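Local coordinates for uncharacterized conserved protein (Staphylococcus epidermidis, PDB 3FRM) that is of unknown function but contains a GNAT-type acetyltransferase domain, and so may transfer an acetyl group from acetyl-CoA to a substrate not yet identified, at residues T41-M47 against S73-P77; Q174-V179 against F193-F199; M4-F9 against L100-E106; Y13-N17 against Y28-P32. The contacts are given in a common frame with arbitrary orientation. Residues are numbered along the deposited sequence.

Contact 1: T41-M47 against S73-P77; sequences TWIYKTM and SFSFP
Strands 41-44 and 73-75 show how parallel pairing sets side chains in matched rows: they approach to 4.8 Å at 21°, with Trp-42 beside Phe-74 and Ile-43 beside Ser-75. Ser-73 opens the ladder: its O accepts from Trp-42 N (3.3 Å), and its OG, chi1 p, shares a 2.6 Å hydrogen bond with Thr-41 OG1. Phe-74 (chi1 m) makes an offset edge-to-face pair, its edge toward the face of the Trp-42 five-membered ring (centroids 5.4 Å, planes 63°). Ser-75 bonds N to Trp-42 O (3.0 Å) and O from Tyr-44 N (2.9 Å). The Phe-76 ring lies near parallel to that of Tyr-44 but slid aside, with selenomethionine Met-47 SE 3.8 Å from Phe-76 CD1. Beyond the pairing, a water donates to Tyr-44 O (2.7 Å) and Phe-76 O (2.6 Å), and Pro-77 CG packs 3.6 Å from Met-47 N. Trp-42, Tyr-44, Phe-74 and Phe-76 form an aromatic cluster, and helix 50-66 packs on the first three, completing a beta-alpha-beta unit as in alpha/beta folds.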
loop_
_atom_site.group_PDB
_atom_site.type_symbol
_atom_site.label_atom_id
_atom_site.label_comp_id
_atom_site.label_asym_id
_atom_site.label_seq_id
_atom_site.Cartn_x
_atom_site.Cartn_y
_atom_site.Cartn_z
ATOM N N THR A 41 -21.499 -6.847 9.725
ATOM C CA THR A 41 -21.171 -5.470 9.451
ATOM C C THR A 41 -22.327 -4.759 8.749
ATOM O O THR A 41 -23.216 -5.391 8.195
ATOM C CB THR A 41 -19.848 -5.406 8.583
ATOM O OG1 THR A 41 -19.254 -4.092 8.669
ATOM C CG2 THR A 41 -20.090 -5.814 7.128
ATOM N N TRP A 42 -22.299 -3.432 8.793
ATOM C CA TRP A 42 -23.210 -2.620 8.070
ATOM C C TRP A 42 -22.496 -2.045 6.831
ATOM O O TRP A 42 -21.413 -1.502 6.969
ATOM C CB TRP A 42 -23.614 -1.435 8.939
ATOM C CG TRP A 42 -24.686 -1.668 9.872
ATOM C CD1 TRP A 42 -24.851 -2.767 10.722
ATOM C CD2 TRP A 42 -25.725 -0.746 10.200
ATOM N NE1 TRP A 42 -25.970 -2.572 11.514
ATOM C CE2 TRP A 42 -26.513 -1.344 11.229
ATOM C CE3 TRP A 42 -26.067 0.517 9.735
ATOM C CZ2 TRP A 42 -27.633 -0.720 11.773
ATOM C CZ3 TRP A 42 -27.184 1.125 10.281
ATOM C CH2 TRP A 42 -27.961 0.499 11.276
ATOM N N ILE A 43 -23.118 -2.156 5.654
ATOM C CA ILE A 43 -22.613 -1.545 4.428
ATOM C C ILE A 43 -23.533 -0.346 4.139
ATOM O O ILE A 43 -24.669 -0.525 3.762
ATOM C CB ILE A 43 -22.687 -2.512 3.253
ATOM C CG1 ILE A 43 -22.165 -3.917 3.620
ATOM C CG2 ILE A 43 -21.939 -1.979 1.987
ATOM C CD1 ILE A 43 -20.735 -3.971 4.018
ATOM N N TYR A 44 -23.062 0.881 4.310
ATOM C CA TYR A 44 -23.913 2.029 3.967
ATOM C C TYR A 44 -24.014 2.186 2.450
ATOM O O TYR A 44 -23.041 1.966 1.733
ATOM C CB TYR A 44 -23.388 3.346 4.555
ATOM C CG TYR A 44 -23.628 3.557 6.040
ATOM C CD1 TYR A 44 -24.903 3.814 6.539
ATOM C CD2 TYR A 44 -22.583 3.543 6.932
ATOM C CE1 TYR A 44 -25.132 4.015 7.870
ATOM C CE2 TYR A 44 -22.818 3.768 8.324
ATOM C CZ TYR A 44 -24.085 3.982 8.758
ATOM O OH TYR A 44 -24.291 4.205 10.076
ATOM N N LYS A 45 -25.194 2.592 1.990
ATOM C CA LYS A 45 -25.417 3.027 0.641
ATOM C C LYS A 45 -25.469 4.556 0.552
ATOM O O LYS A 45 -24.973 5.146 -0.415
ATOM C CB LYS A 45 -26.688 2.388 0.122
ATOM C CG LYS A 45 -26.420 0.913 -0.205
ATOM C CD LYS A 45 -27.637 -0.007 -0.101
ATOM C CE LYS A 45 -28.383 -0.068 -1.414
ATOM N NZ LYS A 45 -29.762 -0.583 -1.168
ATOM N N THR A 46 -26.014 5.204 1.574
ATOM C CA THR A 46 -25.924 6.666 1.674
ATOM C C THR A 46 -25.323 7.107 3.017
ATOM O O THR A 46 -25.504 6.468 4.023
ATOM C CB THR A 46 -27.269 7.348 1.419
ATOM O OG1 THR A 46 -28.243 6.726 2.266
ATOM C CG2 THR A 46 -27.682 7.151 -0.022
HETATM N N MSE A 47 -24.606 8.215 2.999
HETATM C CA MSE A 47 -23.963 8.799 4.172
HETATM C C MSE A 47 -24.890 9.159 5.302
HETATM O O MSE A 47 -25.717 10.037 5.151
HETATM C CB MSE A 47 -23.251 10.098 3.777
HETATM C CG MSE A 47 -21.820 9.903 3.363
HETATM SE SE MSE A 47 -20.592 9.352 4.835
HETATM C CE MSE A 47 -19.030 9.298 3.626
ATOM N N SER A 73 -18.635 -2.455 13.194
ATOM C CA SER A 73 -18.040 -2.099 11.949
ATOM C C SER A 73 -18.995 -1.572 10.855
ATOM O O SER A 73 -20.118 -2.006 10.757
ATOM C CB SER A 73 -17.198 -3.269 11.464
ATOM O OG SER A 73 -17.997 -4.295 10.991
ATOM N N PHE A 74 -18.501 -0.654 10.031
ATOM C CA PHE A 74 -19.271 -0.033 8.999
ATOM C C PHE A 74 -18.375 0.242 7.826
ATOM O O PHE A 74 -17.187 0.518 7.999
ATOM C CB PHE A 74 -19.836 1.315 9.501
ATOM C CG PHE A 74 -20.586 1.217 10.847
ATOM C CD1 PHE A 74 -21.964 1.160 10.886
ATOM C CD2 PHE A 74 -19.894 1.154 12.051
ATOM C CE1 PHE A 74 -22.659 1.069 12.128
ATOM C CE2 PHE A 74 -20.583 1.035 13.285
ATOM C CZ PHE A 74 -21.955 1.011 13.315
ATOM N N SER A 75 -18.956 0.136 6.629
ATOM C CA SER A 75 -18.395 0.647 5.393
ATOM C C SER A 75 -19.244 1.804 5.000
ATOM O O SER A 75 -20.443 1.740 5.210
ATOM C CB SER A 75 -18.584 -0.337 4.272
ATOM O OG SER A 75 -17.871 -1.440 4.597
ATOM N N PHE A 76 -18.638 2.776 4.319
ATOM C CA PHE A 76 -19.351 3.934 3.865
ATOM C C PHE A 76 -19.549 3.880 2.342
ATOM O O PHE A 76 -19.137 2.931 1.681
ATOM C CB PHE A 76 -18.656 5.217 4.379
ATOM C CG PHE A 76 -18.770 5.403 5.864
ATOM C CD1 PHE A 76 -19.857 6.014 6.407
ATOM C CD2 PHE A 76 -17.793 4.928 6.719
ATOM C CE1 PHE A 76 -19.979 6.159 7.817
ATOM C CE2 PHE A 76 -17.892 5.055 8.082
ATOM C CZ PHE A 76 -18.996 5.676 8.644
ATOM N N PRO A 77 -20.229 4.873 1.772
ATOM C CA PRO A 77 -20.579 4.703 0.351
ATOM C C PRO A 77 -19.356 4.734 -0.569
ATOM O O PRO A 77 -18.382 5.430 -0.311
ATOM C CB PRO A 77 -21.462 5.899 0.074
ATOM C CG PRO A 77 -22.043 6.231 1.543
ATOM C CD PRO A 77 -20.897 6.021 2.420
HETATM O O HOH W 1 -20.572 0.774 1.772
#

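Contact 2: Q174-V179 against F193-F199; sequences QPVGIV and FGVLEEF
Strands 174-179 and 193-195 of an antiparallel hairpin (167°, axes 4.8 Å apart) illustrate how backbone donors and acceptors are satisfied pair by pair. In the hydrogen-bonded pair, Ile-178 N donates to Gly-194 O (2.8 Å) and Gly-194 N to Ile-178 O (3.1 Å). Gly-177 and Val-195 form the non-hydrogen-bonded pair (CA to CA 4.2 Å); Leu-196 N then reaches Val-176 O (3.0 Å). Val-195 O turns to Gln-200 NE2, and Phe-199 N bonds Leu-196 O at 2.7 Å. Phe-199 (chi1 m) lies over Val-176, whose CG2 is 3.5 Å from its ring centroid (CH-pi). Val-176 (psi -23°) and Gly-177 both bond through their backbones to Ala-169, a classic beta bulge, and Val-179 bonds to Leu-167 of the same strand, 165-171. Strand 188-195 leads toward helix 204-216, probably the acetyl-CoA pyrophosphate-binding region of GNAT enzymes; a sulfate, probably from the crystallisation liquor, lies about 5 Å from the Val-195 side chain. Helix 129-136 packs on Ile-178, while helix 204-216 meets Val-176, Val-179, Phe-193 and Phe-199.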
loop_
_atom_site.group_PDB
_atom_site.type_symbol
_atom_site.label_atom_id
_atom_site.label_comp_id
_atom_site.label_asym_id
_atom_site.label_seq_id
_atom_site.Cartn_x
_atom_site.Cartn_y
_atom_site.Cartn_z
ATOM N N GLN A 174 5.902 -28.690 -2.789
ATOM C CA GLN A 174 5.710 -27.990 -1.528
ATOM C C GLN A 174 4.639 -26.896 -1.762
ATOM O O GLN A 174 4.739 -26.118 -2.720
ATOM C CB GLN A 174 7.063 -27.459 -1.030
ATOM C CG GLN A 174 7.034 -26.477 0.168
ATOM C CD GLN A 174 8.324 -25.613 0.339
ATOM O OE1 GLN A 174 8.394 -24.737 1.227
ATOM N NE2 GLN A 174 9.330 -25.861 -0.504
ATOM N N PRO A 175 3.579 -26.869 -0.925
ATOM C CA PRO A 175 2.577 -25.839 -1.201
ATOM C C PRO A 175 3.130 -24.448 -0.858
ATOM O O PRO A 175 3.828 -24.287 0.126
ATOM C CB PRO A 175 1.424 -26.216 -0.298
ATOM C CG PRO A 175 2.066 -26.955 0.861
ATOM C CD PRO A 175 3.306 -27.617 0.319
ATOM N N VAL A 176 2.803 -23.464 -1.676
ATOM C CA VAL A 176 3.514 -22.209 -1.690
ATOM C C VAL A 176 2.648 -20.922 -1.965
ATOM O O VAL A 176 3.027 -19.824 -1.573
ATOM C CB VAL A 176 4.664 -22.381 -2.675
ATOM C CG1 VAL A 176 4.774 -21.226 -3.668
ATOM C CG2 VAL A 176 5.958 -22.695 -1.929
ATOM N N GLY A 177 1.492 -21.081 -2.613
ATOM C CA GLY A 177 0.614 -19.961 -3.026
ATOM C C GLY A 177 -0.860 -20.341 -2.917
ATOM O O GLY A 177 -1.228 -21.481 -3.190
ATOM N N ILE A 178 -1.720 -19.415 -2.520
ATOM C CA ILE A 178 -3.154 -19.725 -2.516
ATOM C C ILE A 178 -4.017 -18.578 -3.055
ATOM O O ILE A 178 -3.578 -17.404 -3.143
ATOM C CB ILE A 178 -3.668 -20.239 -1.090
ATOM C CG1 ILE A 178 -3.472 -19.151 -0.040
ATOM C CG2 ILE A 178 -2.946 -21.571 -0.667
ATOM C CD1 ILE A 178 -4.058 -19.566 1.392
ATOM N N VAL A 179 -5.247 -18.889 -3.451
ATOM C CA VAL A 179 -6.167 -17.801 -3.745
ATOM C C VAL A 179 -7.532 -18.406 -3.726
ATOM O O VAL A 179 -7.660 -19.586 -4.004
ATOM C CB VAL A 179 -5.844 -17.123 -5.133
ATOM C CG1 VAL A 179 -5.911 -18.169 -6.346
ATOM C CG2 VAL A 179 -6.693 -15.878 -5.353
ATOM N N PHE A 193 -5.496 -13.787 -1.727
ATOM C CA PHE A 193 -4.324 -14.194 -2.474
ATOM C C PHE A 193 -3.053 -14.106 -1.612
ATOM O O PHE A 193 -2.816 -13.115 -0.959
ATOM C CB PHE A 193 -4.202 -13.372 -3.740
ATOM C CG PHE A 193 -2.911 -13.572 -4.449
ATOM C CD1 PHE A 193 -2.851 -14.337 -5.608
ATOM C CD2 PHE A 193 -1.735 -13.018 -3.944
ATOM C CE1 PHE A 193 -1.653 -14.509 -6.276
ATOM C CE2 PHE A 193 -0.520 -13.233 -4.565
ATOM C CZ PHE A 193 -0.472 -13.990 -5.738
ATOM N N GLY A 194 -2.228 -15.131 -1.596
ATOM C CA GLY A 194 -0.916 -14.928 -1.009
ATOM C C GLY A 194 0.099 -15.987 -1.384
ATOM O O GLY A 194 -0.235 -17.160 -1.647
ATOM N N VAL A 195 1.353 -15.570 -1.386
ATOM C CA VAL A 195 2.464 -16.422 -1.693
ATOM C C VAL A 195 3.395 -16.350 -0.478
ATOM O O VAL A 195 3.594 -15.291 0.082
ATOM C CB VAL A 195 3.148 -15.895 -2.955
ATOM C CG1 VAL A 195 4.406 -16.669 -3.272
ATOM C CG2 VAL A 195 2.197 -15.968 -4.144
ATOM N N LEU A 196 3.972 -17.468 -0.070
ATOM C CA LEU A 196 4.874 -17.498 1.098
ATOM C C LEU A 196 6.057 -16.577 0.833
ATOM O O LEU A 196 6.553 -16.495 -0.311
ATOM C CB LEU A 196 5.432 -18.921 1.316
ATOM C CG LEU A 196 4.496 -20.080 1.583
ATOM C CD1 LEU A 196 5.289 -21.383 1.649
ATOM C CD2 LEU A 196 3.752 -19.813 2.939
ATOM N N GLU A 197 6.546 -15.939 1.901
ATOM C CA GLU A 197 7.514 -14.868 1.752
ATOM C C GLU A 197 8.699 -15.313 0.918
ATOM O O GLU A 197 8.990 -14.747 -0.155
ATOM C CB GLU A 197 7.987 -14.354 3.087
ATOM C CG GLU A 197 8.099 -12.821 3.148
ATOM C CD GLU A 197 8.834 -12.311 4.415
ATOM O OE1 GLU A 197 8.546 -12.767 5.568
ATOM O OE2 GLU A 197 9.708 -11.427 4.241
ATOM N N GLU A 198 9.353 -16.353 1.396
ATOM C CA GLU A 198 10.481 -16.937 0.693
ATOM C C GLU A 198 10.242 -17.227 -0.804
ATOM O O GLU A 198 11.184 -17.347 -1.586
ATOM C CB GLU A 198 10.976 -18.181 1.443
ATOM C CG GLU A 198 9.891 -19.200 1.736
ATOM C CD GLU A 198 9.218 -19.040 3.119
ATOM O OE1 GLU A 198 9.358 -19.990 3.922
ATOM O OE2 GLU A 198 8.546 -18.004 3.416
ATOM N N PHE A 199 9.001 -17.307 -1.239
ATOM C CA PHE A 199 8.782 -17.613 -2.644
ATOM C C PHE A 199 8.206 -16.451 -3.415
ATOM O O PHE A 199 7.687 -16.619 -4.530
ATOM C CB PHE A 199 7.896 -18.838 -2.797
ATOM C CG PHE A 199 8.586 -20.150 -2.461
ATOM C CD1 PHE A 199 9.319 -20.825 -3.423
ATOM C CD2 PHE A 199 8.473 -20.694 -1.197
ATOM C CE1 PHE A 199 9.936 -22.038 -3.128
ATOM C CE2 PHE A 199 9.099 -21.916 -0.874
ATOM C CZ PHE A 199 9.832 -22.589 -1.834
#

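Contact 3: M4-F9 against L100-E106; sequences MSKITF and LELYVIE
Phe-9 lays one face of its ring over Leu-102, whose CB lies 4.0 Å from the ring centroid and 26° off its normal, a CH-pi contact; the same ring meets Leu-100 CB through CE2 at 4.2 Å. The case illustrates how an irregular N-terminal segment can cover a strand without pairing with it. Residues 100-105 are extended, so Leu-100, Leu-102 and Val-104 point toward segment 4-9 while Glu-101 and Ile-105 point away; residues 4-6 have helical phi/psi and 7-8 open out. The backbones stay apart: CA to CA is 6.9 Å for Phe-9 and Leu-102 and 7.1 Å for Met-4 and Glu-106, in reversed order. Ile-7 (chi1 m, chi2 t) places CD1 3.9 Å from Val-104 CG2, and its CG2 lies 4.4 Å from Leu-102 CD2 (chi1 t, chi2 p). Met-4, a selenomethionine, extends SE to 3.7 Å from Val-104 CG1 and 3.2 Å from Glu-106 OE1. Segment 4-9 lies over one face of the sheet where strand 96-105 runs between strands 241-251 and 221-225. Apolar packing dominates between the two segments, while the N-terminal segment also has polar ties beyond the contact, such as Gln-243 NE2 to Met-4 O.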
loop_
_atom_site.group_PDB
_atom_site.type_symbol
_atom_site.label_atom_id
_atom_site.label_comp_id
_atom_site.label_asym_id
_atom_site.label_seq_id
_atom_site.Cartn_x
_atom_site.Cartn_y
_atom_site.Cartn_z
HETATM N N MSE A 4 -15.932 -3.528 -18.395
HETATM C CA MSE A 4 -15.144 -3.629 -17.151
HETATM C C MSE A 4 -15.162 -2.243 -16.485
HETATM O O MSE A 4 -14.956 -2.126 -15.286
HETATM C CB MSE A 4 -13.714 -4.150 -17.368
HETATM C CG MSE A 4 -12.648 -3.061 -17.566
HETATM SE SE MSE A 4 -10.788 -3.474 -16.991
HETATM C CE MSE A 4 -9.927 -1.770 -17.493
ATOM N N SER A 5 -15.454 -1.219 -17.290
ATOM C CA SER A 5 -15.720 0.149 -16.830
ATOM C C SER A 5 -16.857 0.180 -15.829
ATOM O O SER A 5 -16.709 0.715 -14.733
ATOM C CB SER A 5 -16.044 1.064 -18.017
ATOM O OG SER A 5 -16.720 0.360 -19.057
ATOM N N LYS A 6 -17.980 -0.438 -16.178
ATOM C CA LYS A 6 -19.155 -0.400 -15.309
ATOM C C LYS A 6 -19.002 -1.139 -13.975
ATOM O O LYS A 6 -19.847 -0.989 -13.083
ATOM C CB LYS A 6 -20.435 -0.814 -16.066
ATOM C CG LYS A 6 -20.597 -2.297 -16.475
ATOM C CD LYS A 6 -21.229 -2.498 -17.904
ATOM C CE LYS A 6 -22.207 -1.382 -18.385
ATOM N NZ LYS A 6 -23.475 -1.255 -17.576
ATOM N N ILE A 7 -17.924 -1.896 -13.802
ATOM C CA ILE A 7 -17.807 -2.652 -12.561
ATOM C C ILE A 7 -17.809 -1.761 -11.300
ATOM O O ILE A 7 -17.193 -0.705 -11.286
ATOM C CB ILE A 7 -16.614 -3.607 -12.614
ATOM C CG1 ILE A 7 -16.981 -4.791 -13.516
ATOM C CG2 ILE A 7 -16.252 -4.136 -11.215
ATOM C CD1 ILE A 7 -15.814 -5.645 -13.886
ATOM N N THR A 8 -18.550 -2.173 -10.270
ATOM C CA THR A 8 -18.515 -1.469 -8.995
ATOM C C THR A 8 -18.398 -2.355 -7.763
ATOM O O THR A 8 -18.391 -3.594 -7.821
ATOM C CB THR A 8 -19.728 -0.491 -8.764
ATOM O OG1 THR A 8 -20.792 -1.170 -8.080
ATOM C CG2 THR A 8 -20.223 0.171 -10.056
ATOM N N PHE A 9 -18.322 -1.687 -6.628
ATOM C CA PHE A 9 -18.286 -2.366 -5.353
ATOM C C PHE A 9 -19.436 -3.342 -5.142
ATOM O O PHE A 9 -19.328 -4.274 -4.335
ATOM C CB PHE A 9 -18.230 -1.355 -4.228
ATOM C CG PHE A 9 -16.822 -1.014 -3.794
ATOM C CD1 PHE A 9 -16.202 0.168 -4.240
ATOM C CD2 PHE A 9 -16.138 -1.847 -2.909
ATOM C CE1 PHE A 9 -14.904 0.503 -3.833
ATOM C CE2 PHE A 9 -14.864 -1.541 -2.502
ATOM C CZ PHE A 9 -14.234 -0.367 -2.971
ATOM N N LEU A 100 -10.944 0.686 1.697
ATOM C CA LEU A 100 -10.949 -0.451 0.774
ATOM C C LEU A 100 -10.772 0.144 -0.575
ATOM O O LEU A 100 -11.321 1.208 -0.838
ATOM C CB LEU A 100 -12.290 -1.157 0.797
ATOM C CG LEU A 100 -12.623 -2.260 1.811
ATOM C CD1 LEU A 100 -11.516 -2.606 2.867
ATOM C CD2 LEU A 100 -13.968 -1.921 2.471
ATOM N N GLU A 101 -10.023 -0.536 -1.431
ATOM C CA GLU A 101 -9.782 -0.102 -2.813
ATOM C C GLU A 101 -10.216 -1.183 -3.786
ATOM O O GLU A 101 -9.826 -2.370 -3.630
ATOM C CB GLU A 101 -8.300 0.105 -3.031
ATOM C CG GLU A 101 -7.820 1.412 -2.505
ATOM C CD GLU A 101 -6.296 1.503 -2.369
ATOM O OE1 GLU A 101 -5.813 2.629 -2.058
ATOM O OE2 GLU A 101 -5.581 0.481 -2.585
ATOM N N LEU A 102 -11.032 -0.793 -4.759
ATOM C CA LEU A 102 -11.444 -1.726 -5.780
ATOM C C LEU A 102 -10.471 -1.710 -6.982
ATOM O O LEU A 102 -10.266 -0.653 -7.597
ATOM C CB LEU A 102 -12.855 -1.394 -6.259
ATOM C CG LEU A 102 -13.384 -2.265 -7.415
ATOM C CD1 LEU A 102 -13.690 -3.717 -6.933
ATOM C CD2 LEU A 102 -14.664 -1.620 -8.031
ATOM N N TYR A 103 -9.871 -2.869 -7.286
ATOM C CA TYR A 103 -9.027 -3.057 -8.503
ATOM C C TYR A 103 -9.665 -3.925 -9.557
ATOM O O TYR A 103 -10.332 -4.916 -9.266
ATOM C CB TYR A 103 -7.632 -3.609 -8.150
ATOM C CG TYR A 103 -6.848 -2.627 -7.326
ATOM C CD1 TYR A 103 -6.163 -1.582 -7.921
ATOM C CD2 TYR A 103 -6.907 -2.655 -5.938
ATOM C CE1 TYR A 103 -5.487 -0.644 -7.169
ATOM C CE2 TYR A 103 -6.220 -1.730 -5.169
ATOM C CZ TYR A 103 -5.501 -0.735 -5.794
ATOM O OH TYR A 103 -4.831 0.215 -5.033
ATOM N N VAL A 104 -9.435 -3.565 -10.813
ATOM C CA VAL A 104 -10.073 -4.281 -11.894
ATOM C C VAL A 104 -9.058 -4.579 -12.974
ATOM O O VAL A 104 -8.145 -3.797 -13.173
ATOM C CB VAL A 104 -11.244 -3.438 -12.449
ATOM C CG1 VAL A 104 -10.736 -2.373 -13.432
ATOM C CG2 VAL A 104 -12.213 -4.305 -13.186
ATOM N N ILE A 105 -9.218 -5.698 -13.683
ATOM C CA ILE A 105 -8.391 -5.997 -14.835
ATOM C C ILE A 105 -9.144 -6.860 -15.868
ATOM O O ILE A 105 -10.066 -7.581 -15.507
ATOM C CB ILE A 105 -7.055 -6.633 -14.425
ATOM C CG1 ILE A 105 -6.067 -6.484 -15.607
ATOM C CG2 ILE A 105 -7.270 -8.083 -14.017
ATOM C CD1 ILE A 105 -4.620 -7.006 -15.399
ATOM N N GLU A 106 -8.788 -6.751 -17.155
ATOM C CA GLU A 106 -9.344 -7.667 -18.217
ATOM C C GLU A 106 -8.626 -8.989 -18.162
ATOM O O GLU A 106 -7.428 -8.974 -17.941
ATOM C CB GLU A 106 -9.231 -7.080 -19.658
ATOM C CG GLU A 106 -8.992 -5.568 -19.680
ATOM C CD GLU A 106 -9.875 -4.714 -20.643
ATOM O OE1 GLU A 106 -10.646 -3.851 -20.118
ATOM O OE2 GLU A 106 -9.766 -4.829 -21.913
#

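Contact 4: Y13-N17 against Y28-P32; sequences YIDGN and YLLPP
Tyr-28, Asn-17 and Leu-30 bury the most surface here, and together they illustrate how a loop becomes a strand by joining an edge. Asn-17 makes the join: its N donates to Leu-29 O (3.0 Å) and its O accepts from Leu-29 N (3.1 Å), an antiparallel hydrogen-bonded pair with CA atoms 5.5 Å apart. Tyr-28, extended with chi1 m, adds a CA-H...O contact from CA to Asn-17 O at 3.2 Å. One face of its ring receives Ile-14 CG2, 4.0 Å from the centroid in a CH-pi contact, while Gly-16 C reaches the ring edge, 3.7 Å from CD1. Asp-15, centre of an inverse gamma turn, bends the chain between these two contacts. Leu-30 (chi1 t, chi2 p) lies beside the amide of Asn-17, CD1 to ND2 3.7 Å, and its CD2 is 3.9 Å from Asp-15 OD1. The pairing sits at the open ends of the hairpin 17-21/25-29. Beyond it, Tyr-28 bonds through its backbone to Thr-41 of strand 41-44, and Leu-29 packs on helix 50-66.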
loop_
_atom_site.group_PDB
_atom_site.type_symbol
_atom_site.label_atom_id
_atom_site.label_comp_id
_atom_site.label_asym_id
_atom_site.label_seq_id
_atom_site.Cartn_x
_atom_site.Cartn_y
_atom_site.Cartn_z
ATOM N N TYR A 13 -18.184 -9.769 -3.518
ATOM C CA TYR A 13 -18.864 -10.724 -2.723
ATOM C C TYR A 13 -18.813 -10.304 -1.229
ATOM O O TYR A 13 -17.850 -9.711 -0.793
ATOM C CB TYR A 13 -18.174 -12.066 -2.951
ATOM C CG TYR A 13 -18.728 -13.141 -2.121
ATOM C CD1 TYR A 13 -19.771 -13.930 -2.596
ATOM C CD2 TYR A 13 -18.236 -13.373 -0.822
ATOM C CE1 TYR A 13 -20.337 -14.944 -1.790
ATOM C CE2 TYR A 13 -18.779 -14.367 -0.019
ATOM C CZ TYR A 13 -19.832 -15.152 -0.504
ATOM O OH TYR A 13 -20.374 -16.146 0.274
ATOM N N ILE A 14 -19.844 -10.609 -0.457
ATOM C CA ILE A 14 -19.771 -10.434 1.012
ATOM C C ILE A 14 -20.174 -11.750 1.643
ATOM O O ILE A 14 -21.192 -12.325 1.293
ATOM C CB ILE A 14 -20.724 -9.340 1.542
ATOM C CG1 ILE A 14 -20.456 -7.978 0.887
ATOM C CG2 ILE A 14 -20.653 -9.189 3.091
ATOM C CD1 ILE A 14 -21.602 -7.514 0.075
ATOM N N ASP A 15 -19.397 -12.266 2.574
ATOM C CA ASP A 15 -19.835 -13.519 3.149
ATOM C C ASP A 15 -20.683 -13.355 4.389
ATOM O O ASP A 15 -20.396 -13.949 5.439
ATOM C CB ASP A 15 -18.709 -14.491 3.429
ATOM C CG ASP A 15 -19.248 -15.828 3.897
ATOM O OD1 ASP A 15 -18.845 -16.339 4.987
ATOM O OD2 ASP A 15 -20.161 -16.318 3.171
ATOM N N GLY A 16 -21.747 -12.575 4.279
ATOM C CA GLY A 16 -22.745 -12.660 5.322
ATOM C C GLY A 16 -24.093 -13.032 4.755
ATOM O O GLY A 16 -24.262 -13.112 3.534
ATOM N N ASN A 17 -25.037 -13.251 5.660
ATOM C CA ASN A 17 -26.424 -13.242 5.330
ATOM C C ASN A 17 -26.837 -11.799 5.365
ATOM O O ASN A 17 -26.554 -11.093 6.335
ATOM C CB ASN A 17 -27.248 -13.980 6.387
ATOM C CG ASN A 17 -26.749 -15.385 6.652
ATOM O OD1 ASN A 17 -27.182 -16.013 7.612
ATOM N ND2 ASN A 17 -25.820 -15.882 5.826
ATOM N N TYR A 28 -25.420 -7.082 7.479
ATOM C CA TYR A 28 -25.019 -8.472 7.313
ATOM C C TYR A 28 -24.605 -9.023 8.688
ATOM O O TYR A 28 -23.943 -8.349 9.465
ATOM C CB TYR A 28 -23.843 -8.533 6.376
ATOM C CG TYR A 28 -24.182 -8.299 4.919
ATOM C CD1 TYR A 28 -24.349 -9.372 4.057
ATOM C CD2 TYR A 28 -24.362 -7.022 4.426
ATOM C CE1 TYR A 28 -24.659 -9.183 2.703
ATOM C CE2 TYR A 28 -24.699 -6.807 3.084
ATOM C CZ TYR A 28 -24.834 -7.913 2.229
ATOM O OH TYR A 28 -25.157 -7.753 0.904
ATOM N N LEU A 29 -24.984 -10.273 8.934
ATOM C CA LEU A 29 -24.692 -11.029 10.089
ATOM C C LEU A 29 -24.500 -12.486 9.663
ATOM O O LEU A 29 -25.110 -12.936 8.683
ATOM C CB LEU A 29 -25.911 -10.997 10.981
ATOM C CG LEU A 29 -26.101 -10.134 12.216
ATOM C CD1 LEU A 29 -25.524 -8.758 12.130
ATOM C CD2 LEU A 29 -27.584 -10.081 12.390
ATOM N N LEU A 30 -23.705 -13.225 10.441
ATOM C CA LEU A 30 -23.584 -14.635 10.306
ATOM C C LEU A 30 -23.617 -15.202 11.735
ATOM O O LEU A 30 -22.576 -15.426 12.376
ATOM C CB LEU A 30 -22.303 -15.001 9.581
ATOM C CG LEU A 30 -22.100 -16.470 9.157
ATOM C CD1 LEU A 30 -23.185 -16.985 8.238
ATOM C CD2 LEU A 30 -20.757 -16.670 8.420
ATOM N N PRO A 31 -24.833 -15.431 12.248
ATOM C CA PRO A 31 -25.080 -15.788 13.632
ATOM C C PRO A 31 -24.325 -17.031 14.158
ATOM O O PRO A 31 -23.942 -17.045 15.327
ATOM C CB PRO A 31 -26.603 -15.944 13.677
ATOM C CG PRO A 31 -27.086 -14.965 12.634
ATOM C CD PRO A 31 -26.081 -15.111 11.523
ATOM N N PRO A 32 -24.116 -18.053 13.313
ATOM C CA PRO A 32 -23.285 -19.184 13.746
ATOM C C PRO A 32 -21.792 -18.855 13.804
ATOM O O PRO A 32 -21.016 -19.653 14.354
ATOM C CB PRO A 32 -23.517 -20.240 12.644
ATOM C CG PRO A 32 -24.849 -19.926 12.136
ATOM C CD PRO A 32 -24.856 -18.407 12.086
#

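In the fold
From the N terminus, segment 4-9 waits some ninety residues for its partner, so contact 3 closes the longest loop and encloses both contact 4 and contact 1. Contact 4 comes first, closing the short hairpin 17-21/25-29; contact 1 follows in series, spanning helix 50-66. These two touch, Thr-41 O lying 2.9 Å from Tyr-28 N, which sets strand 25-29 beside 41-44, as contact 1 sets 72-75 on the other side. Contact 2 opens only after contact 3 has closed, within the GNAT-family region, its centre about 32 Å from that of contact 1 and across the chain's centre. No loops cross. One mixed sheet joins all four, with strand 96-105 of contact 3 lying between the two ends.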